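Local coordinates for protein putative phosphoenolpyruvate-dependent sugar phosphotransferase system (PTS) permease (Klebsiella pneumoniae subsp. pneumoniae, PDB 3MTQ) that probably carries phosphate as a mannose-type IIA component of the phosphoenolpyruvate-dependent sugar phosphotransferase system, serving sugar uptake, at residues Y24-H29 with P48-L53; V82-F87 with F104-G109. All coordinates share one frame; numbering follows the deposited sequence.

Interaction 1. Residues Y24-H29 with P48-L53; sequences YIFASH and PDIHTL
The carbonyl oxygen of Phe26 takes the shortest polar bond here, 2.7 Å from Leu53 N, and the CA-H of Thr52 also reaches it, with CA 3.2 Å from that oxygen. His51 O is shared in the same manner: Phe26 N donates to it from 2.9 Å, and the CA-H of Ile25 adds a weaker contact. Further bonds from Tyr24 N to Asp49 O, His51 N to Tyr24 O and Ser28 N to Leu53 O complete the regular parallel pairing of strands 22-29 and 50-55, whose short segments lie at 24° to one another.

Tyr24, Ile50, Phe26 and Thr52 share one face, and helix 32-44, the helix of the beta-alpha-beta crossover joining the two strands, covers it through Phe26, Ile50 and Thr52. There the methyl CG2 of Ile50 sits over the centre of the Phe26 ring, 3.6 Å from its centroid and only 6° off the normal, a clear CH-pi contact. With chi1 at -61°, CG1 of Ile50 lies beside its own backbone N and packs on Tyr24 CB, 4.0 Å away, while CD1 beyond it also reaches Phe26 CZ. Thr52 OG1 is hydrogen-bonded to Asn34 of the helix. On the other face Ala27 CB meets Leu53 CB at 4.2 Å, and Leu53 continues onto helix 63-72. The imidazole of His51 turns its CD2 edge to Tyr24 O, while Phe74 packs edge-to-face with it.

The backbone groups that face each other are paired by five bonds, while Ile25 and Ala27 turn theirs toward strand 79-84, which leaves both faces largely to apolar packing.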
loop_
_atom_site.group_PDB
_atom_site.type_symbol
_atom_site.label_atom_id
_atom_site.label_comp_id
_atom_site.label_asym_id
_atom_site.label_seq_id
_atom_site.Cartn_x
_atom_site.Cartn_y
_atom_site.Cartn_z
ATOM N N TYR A 24 -5.805 1.398 15.616
ATOM C CA TYR A 24 -5.461 1.741 14.234
ATOM C C TYR A 24 -6.686 1.618 13.331
ATOM O O TYR A 24 -7.518 0.688 13.500
ATOM C CB TYR A 24 -4.340 0.833 13.704
ATOM C CG TYR A 24 -3.113 0.694 14.595
ATOM C CD1 TYR A 24 -1.932 1.381 14.311
ATOM C CD2 TYR A 24 -3.127 -0.144 15.700
ATOM C CE1 TYR A 24 -0.819 1.241 15.110
ATOM C CE2 TYR A 24 -2.020 -0.282 16.514
ATOM C CZ TYR A 24 -0.865 0.416 16.213
ATOM O OH TYR A 24 0.221 0.237 17.039
ATOM N N ILE A 25 -6.809 2.551 12.386
ATOM C CA ILE A 25 -7.832 2.501 11.352
ATOM C C ILE A 25 -7.085 2.523 10.001
ATOM O O ILE A 25 -6.190 3.391 9.761
ATOM C CB ILE A 25 -8.812 3.669 11.380
ATOM C CG1 ILE A 25 -9.688 3.646 12.621
ATOM C CG2 ILE A 25 -9.657 3.666 10.074
ATOM C CD1 ILE A 25 -10.413 4.977 12.865
ATOM N N PHE A 26 -7.370 1.533 9.182
ATOM C CA PHE A 26 -6.974 1.559 7.781
ATOM C C PHE A 26 -8.187 2.001 7.028
ATOM O O PHE A 26 -9.290 1.372 7.134
ATOM C CB PHE A 26 -6.524 0.213 7.200
ATOM C CG PHE A 26 -5.326 -0.429 7.867
ATOM C CD1 PHE A 26 -4.510 0.248 8.783
ATOM C CD2 PHE A 26 -4.991 -1.733 7.512
ATOM C CE1 PHE A 26 -3.430 -0.406 9.373
ATOM C CE2 PHE A 26 -3.901 -2.368 8.082
ATOM C CZ PHE A 26 -3.130 -1.712 9.009
ATOM N N ALA A 27 -8.026 3.090 6.279
ATOM C CA ALA A 27 -9.124 3.669 5.522
ATOM C C ALA A 27 -8.809 3.812 4.035
ATOM O O ALA A 27 -7.811 4.395 3.634
ATOM C CB ALA A 27 -9.588 4.976 6.120
ATOM N N SER A 28 -9.647 3.223 3.205
ATOM C CA SER A 28 -9.373 3.218 1.748
ATOM C C SER A 28 -10.612 3.350 0.872
ATOM O O SER A 28 -11.738 3.039 1.298
ATOM C CB SER A 28 -8.599 1.942 1.364
ATOM O OG SER A 28 -9.467 0.779 1.441
ATOM N N HIS A 29 -10.370 3.794 -0.369
ATOM C CA HIS A 29 -11.312 3.589 -1.473
ATOM C C HIS A 29 -11.373 2.095 -1.698
ATOM O O HIS A 29 -10.401 1.424 -1.944
ATOM C CB HIS A 29 -10.840 4.277 -2.769
ATOM C CG HIS A 29 -10.780 5.775 -2.707
ATOM N ND1 HIS A 29 -9.743 6.457 -2.099
ATOM C CD2 HIS A 29 -11.575 6.717 -3.265
ATOM C CE1 HIS A 29 -9.940 7.756 -2.234
ATOM N NE2 HIS A 29 -11.030 7.943 -2.959
ATOM N N PRO A 48 -6.389 -7.548 16.454
ATOM C CA PRO A 48 -7.647 -7.143 17.051
ATOM C C PRO A 48 -7.851 -5.620 17.124
ATOM O O PRO A 48 -8.988 -5.172 17.107
ATOM C CB PRO A 48 -7.589 -7.755 18.457
ATOM C CG PRO A 48 -6.208 -8.023 18.738
ATOM C CD PRO A 48 -5.499 -8.212 17.426
ATOM N N ASP A 49 -6.766 -4.834 17.164
ATOM C CA ASP A 49 -6.895 -3.389 17.259
ATOM C C ASP A 49 -6.721 -2.596 15.967
ATOM O O ASP A 49 -6.595 -1.351 16.006
ATOM C CB ASP A 49 -5.944 -2.878 18.335
ATOM C CG ASP A 49 -6.275 -3.469 19.693
ATOM O OD1 ASP A 49 -7.470 -3.383 20.065
ATOM O OD2 ASP A 49 -5.377 -4.074 20.326
ATOM N N ILE A 50 -6.753 -3.291 14.829
ATOM C CA ILE A 50 -6.811 -2.628 13.525
ATOM C C ILE A 50 -8.226 -2.742 13.020
ATOM O O ILE A 50 -8.765 -3.845 12.930
ATOM C CB ILE A 50 -5.844 -3.232 12.517
ATOM C CG1 ILE A 50 -4.373 -3.098 13.016
ATOM C CG2 ILE A 50 -6.048 -2.567 11.144
ATOM C CD1 ILE A 50 -3.322 -3.779 12.114
ATOM N N HIS A 51 -8.829 -1.610 12.707
ATOM C CA HIS A 51 -10.177 -1.547 12.179
ATOM C C HIS A 51 -10.067 -1.065 10.779
ATOM O O HIS A 51 -9.152 -0.315 10.428
ATOM C CB HIS A 51 -11.036 -0.631 13.042
ATOM C CG HIS A 51 -10.978 -1.008 14.483
ATOM N ND1 HIS A 51 -11.888 -1.870 15.063
ATOM C CD2 HIS A 51 -10.050 -0.745 15.432
ATOM C CE1 HIS A 51 -11.541 -2.087 16.319
ATOM N NE2 HIS A 51 -10.426 -1.422 16.565
ATOM N N THR A 52 -10.968 -1.503 9.926
ATOM C CA THR A 52 -10.881 -1.066 8.536
ATOM C C THR A 52 -12.117 -0.278 8.127
ATOM O O THR A 52 -13.269 -0.613 8.499
ATOM C CB THR A 52 -10.688 -2.205 7.573
ATOM O OG1 THR A 52 -11.840 -3.087 7.650
ATOM C CG2 THR A 52 -9.356 -2.938 7.793
ATOM N N LEU A 53 -11.890 0.767 7.354
ATOM C CA LEU A 53 -12.975 1.472 6.709
ATOM C C LEU A 53 -12.789 1.338 5.202
ATOM O O LEU A 53 -11.814 1.826 4.650
ATOM C CB LEU A 53 -13.059 2.931 7.130
ATOM C CG LEU A 53 -14.311 3.682 6.642
ATOM C CD1 LEU A 53 -14.816 4.748 7.646
ATOM C CD2 LEU A 53 -14.172 4.258 5.209
#

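Interaction 2. Residues V82-F87 with F104-G109; sequences VITDIF and FHLLSG
This is a buried parallel strand pairing, joining strand 79-84 to strand 104-108 at one side of the four-stranded sheet and running into the turns beyond. Its backbone bonds run from Val82 N to His105 O, Leu107 N to Val82 O, Thr84 N to Leu107 O and finally Gly109 N to Thr84 O, the last at 2.7 Å with the donor tilted 27° from the carbonyl plane. On one face Val82 packs against two side chains of the next strand: chi1 of -174° sets CG2 beside the backbone N, 3.5 Å from Phe104 CE1, and CB meets Leu106 CD1 at 3.8 Å. CD1 of Leu106 also reaches CG2 of Thr84, the side chains crossing at about a right angle.

Helix 90-96 covers this face, completing a beta-alpha-beta unit, and Thr84 OG1 is hydrogen-bonded to Asn92 OD1. On the reverse face Ile83 and Leu107 lie side by side, with CG1 and CD2 4.2 Å apart. Where the chain leaves strand 79-84, a water accepts from Phe87 N at 3.0 Å and, in one conformer of Ser108, bridges to its OG. Leu107 and Ser108 also pair antiparallel with a strand of the second subunit, extending the sheet across the interface.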
loop_
_atom_site.group_PDB
_atom_site.type_symbol
_atom_site.label_atom_id
_atom_site.label_comp_id
_atom_site.label_asym_id
_atom_site.label_seq_id
_atom_site.Cartn_x
_atom_site.Cartn_y
_atom_site.Cartn_z
ATOM N N VAL A 82 -4.973 6.808 12.274
ATOM C CA VAL A 82 -5.670 6.548 11.011
ATOM C C VAL A 82 -4.664 6.611 9.865
ATOM O O VAL A 82 -3.853 7.585 9.749
ATOM C CB VAL A 82 -6.847 7.547 10.762
ATOM C CG1 VAL A 82 -7.638 7.174 9.525
ATOM C CG2 VAL A 82 -7.807 7.632 11.978
ATOM N N ILE A 83 -4.652 5.568 9.052
ATOM C CA ILE A 83 -3.801 5.505 7.860
ATOM C C ILE A 83 -4.724 5.306 6.662
ATOM O O ILE A 83 -5.465 4.276 6.574
ATOM C CB ILE A 83 -2.729 4.353 7.871
ATOM C CG1 ILE A 83 -1.939 4.265 9.185
ATOM C CG2 ILE A 83 -1.765 4.555 6.703
ATOM C CD1 ILE A 83 -2.552 3.354 10.266
ATOM N N THR A 84 -4.744 6.294 5.774
ATOM C CA THR A 84 -5.598 6.294 4.624
ATOM C C THR A 84 -4.808 5.914 3.383
ATOM O O THR A 84 -3.544 6.004 3.354
ATOM C CB THR A 84 -6.258 7.666 4.392
ATOM O OG1 THR A 84 -5.211 8.652 4.139
ATOM C CG2 THR A 84 -7.058 8.096 5.612
ATOM N N ASP A 85 -5.530 5.499 2.341
ATOM C CA ASP A 85 -4.875 5.104 1.080
ATOM C C ASP A 85 -4.087 6.228 0.402
ATOM O O ASP A 85 -2.958 6.024 -0.079
ATOM C CB ASP A 85 -5.866 4.513 0.061
ATOM C CG ASP A 85 -7.075 5.415 -0.272
ATOM O OD1 ASP A 85 -7.298 6.511 0.284
ATOM O OD2 ASP A 85 -7.942 4.879 -1.033
ATOM N N ILE A 86 -4.693 7.406 0.317
ATOM C CA ILE A 86 -3.997 8.477 -0.434
ATOM C C ILE A 86 -4.364 9.868 -0.010
ATOM O O ILE A 86 -5.512 10.229 0.184
ATOM C CB ILE A 86 -4.201 8.291 -1.988
ATOM C CG1 ILE A 86 -3.397 9.264 -2.816
ATOM C CG2 ILE A 86 -5.688 8.418 -2.393
ATOM C CD1 ILE A 86 -3.308 8.873 -4.310
ATOM N N PHE A 87 -3.317 10.708 0.076
ATOM C CA PHE A 87 -3.474 12.080 0.397
ATOM C C PHE A 87 -4.265 12.827 -0.709
ATOM O O PHE A 87 -4.039 12.619 -1.917
ATOM C CB PHE A 87 -2.068 12.738 0.617
ATOM C CG PHE A 87 -2.151 14.184 1.100
ATOM C CD1 PHE A 87 -2.310 14.481 2.447
ATOM C CD2 PHE A 87 -2.116 15.239 0.183
ATOM C CE1 PHE A 87 -2.412 15.826 2.890
ATOM C CE2 PHE A 87 -2.216 16.583 0.609
ATOM C CZ PHE A 87 -2.381 16.867 1.966
ATOM N N PHE A 104 -5.198 12.042 18.293
ATOM C CA PHE A 104 -5.544 11.639 16.935
ATOM C C PHE A 104 -4.386 11.894 15.990
ATOM O O PHE A 104 -3.763 12.974 15.999
ATOM C CB PHE A 104 -6.792 12.386 16.478
ATOM C CG PHE A 104 -7.254 12.017 15.104
ATOM C CD1 PHE A 104 -8.154 10.996 14.918
ATOM C CD2 PHE A 104 -6.782 12.706 14.004
ATOM C CE1 PHE A 104 -8.570 10.649 13.652
ATOM C CE2 PHE A 104 -7.184 12.380 12.741
ATOM C CZ PHE A 104 -8.093 11.350 12.559
ATOM N N HIS A 105 -4.093 10.889 15.177
ATOM C CA HIS A 105 -2.977 10.917 14.236
ATOM C C HIS A 105 -3.431 10.423 12.883
ATOM O O HIS A 105 -4.105 9.369 12.798
ATOM C CB HIS A 105 -1.855 10.057 14.774
ATOM C CG HIS A 105 -1.349 10.520 16.097
ATOM N ND1 HIS A 105 -0.352 11.478 16.215
ATOM C CD2 HIS A 105 -1.760 10.235 17.351
ATOM C CE1 HIS A 105 -0.140 11.705 17.497
ATOM N NE2 HIS A 105 -0.983 10.968 18.204
ATOM N N LEU A 106 -3.130 11.205 11.846
ATOM C CA LEU A 106 -3.562 10.936 10.470
ATOM C C LEU A 106 -2.342 10.779 9.593
ATOM O O LEU A 106 -1.544 11.718 9.462
ATOM C CB LEU A 106 -4.504 12.039 9.911
ATOM C CG LEU A 106 -5.082 11.811 8.489
ATOM C CD1 LEU A 106 -5.923 10.457 8.449
ATOM C CD2 LEU A 106 -5.953 13.015 7.998
ATOM N N LEU A 107 -2.140 9.576 9.088
ATOM C CA LEU A 107 -1.119 9.302 8.097
ATOM C C LEU A 107 -1.788 9.038 6.753
ATOM O O LEU A 107 -2.841 8.380 6.688
ATOM C CB LEU A 107 -0.313 8.090 8.507
ATOM C CG LEU A 107 0.585 8.147 9.744
ATOM C CD1 LEU A 107 -0.187 8.455 11.054
ATOM C CD2 LEU A 107 1.302 6.801 9.819
ATOM N N SER A 108 -1.179 9.518 5.688
ATOM C CA SER A 108 -1.693 9.266 4.343
ATOM C C SER A 108 -0.712 8.443 3.549
ATOM O O SER A 108 0.474 8.781 3.493
ATOM C CB SER A 108 -1.932 10.576 3.596
ATOM O OG SER A 108 -0.739 11.031 2.990
ATOM N N GLY A 109 -1.200 7.365 2.917
ATOM C CA GLY A 109 -0.331 6.495 2.077
ATOM C C GLY A 109 -0.101 5.100 2.626
ATOM O O GLY A 109 1.010 4.591 2.688
HETATM O O HOH W 1 -0.560 9.456 0.172
#

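Along the chain the two contacts follow one another, 24-53 and then 82-109, and their centres lie about 10 Å apart in one parallel sheet of strand order 50-55, 22-29, 79-84, 104-108. The two inner strands join them: Ile25 O and Ile83 N are 2.8 Å apart, a probable hydrogen bond. Each contact belongs to its own beta-alpha-beta unit, with helix 32-44 in the first and helix 90-96 in the second. At the C-terminal ends of the inner strands His29 ND1 lies 2.6 Å from Asp85 OD2, probably hydrogen-bonded. The position of His29 at this strand end is consistent with its being the phosphorylated histidine, as in relatives of the mannose-type IIA family.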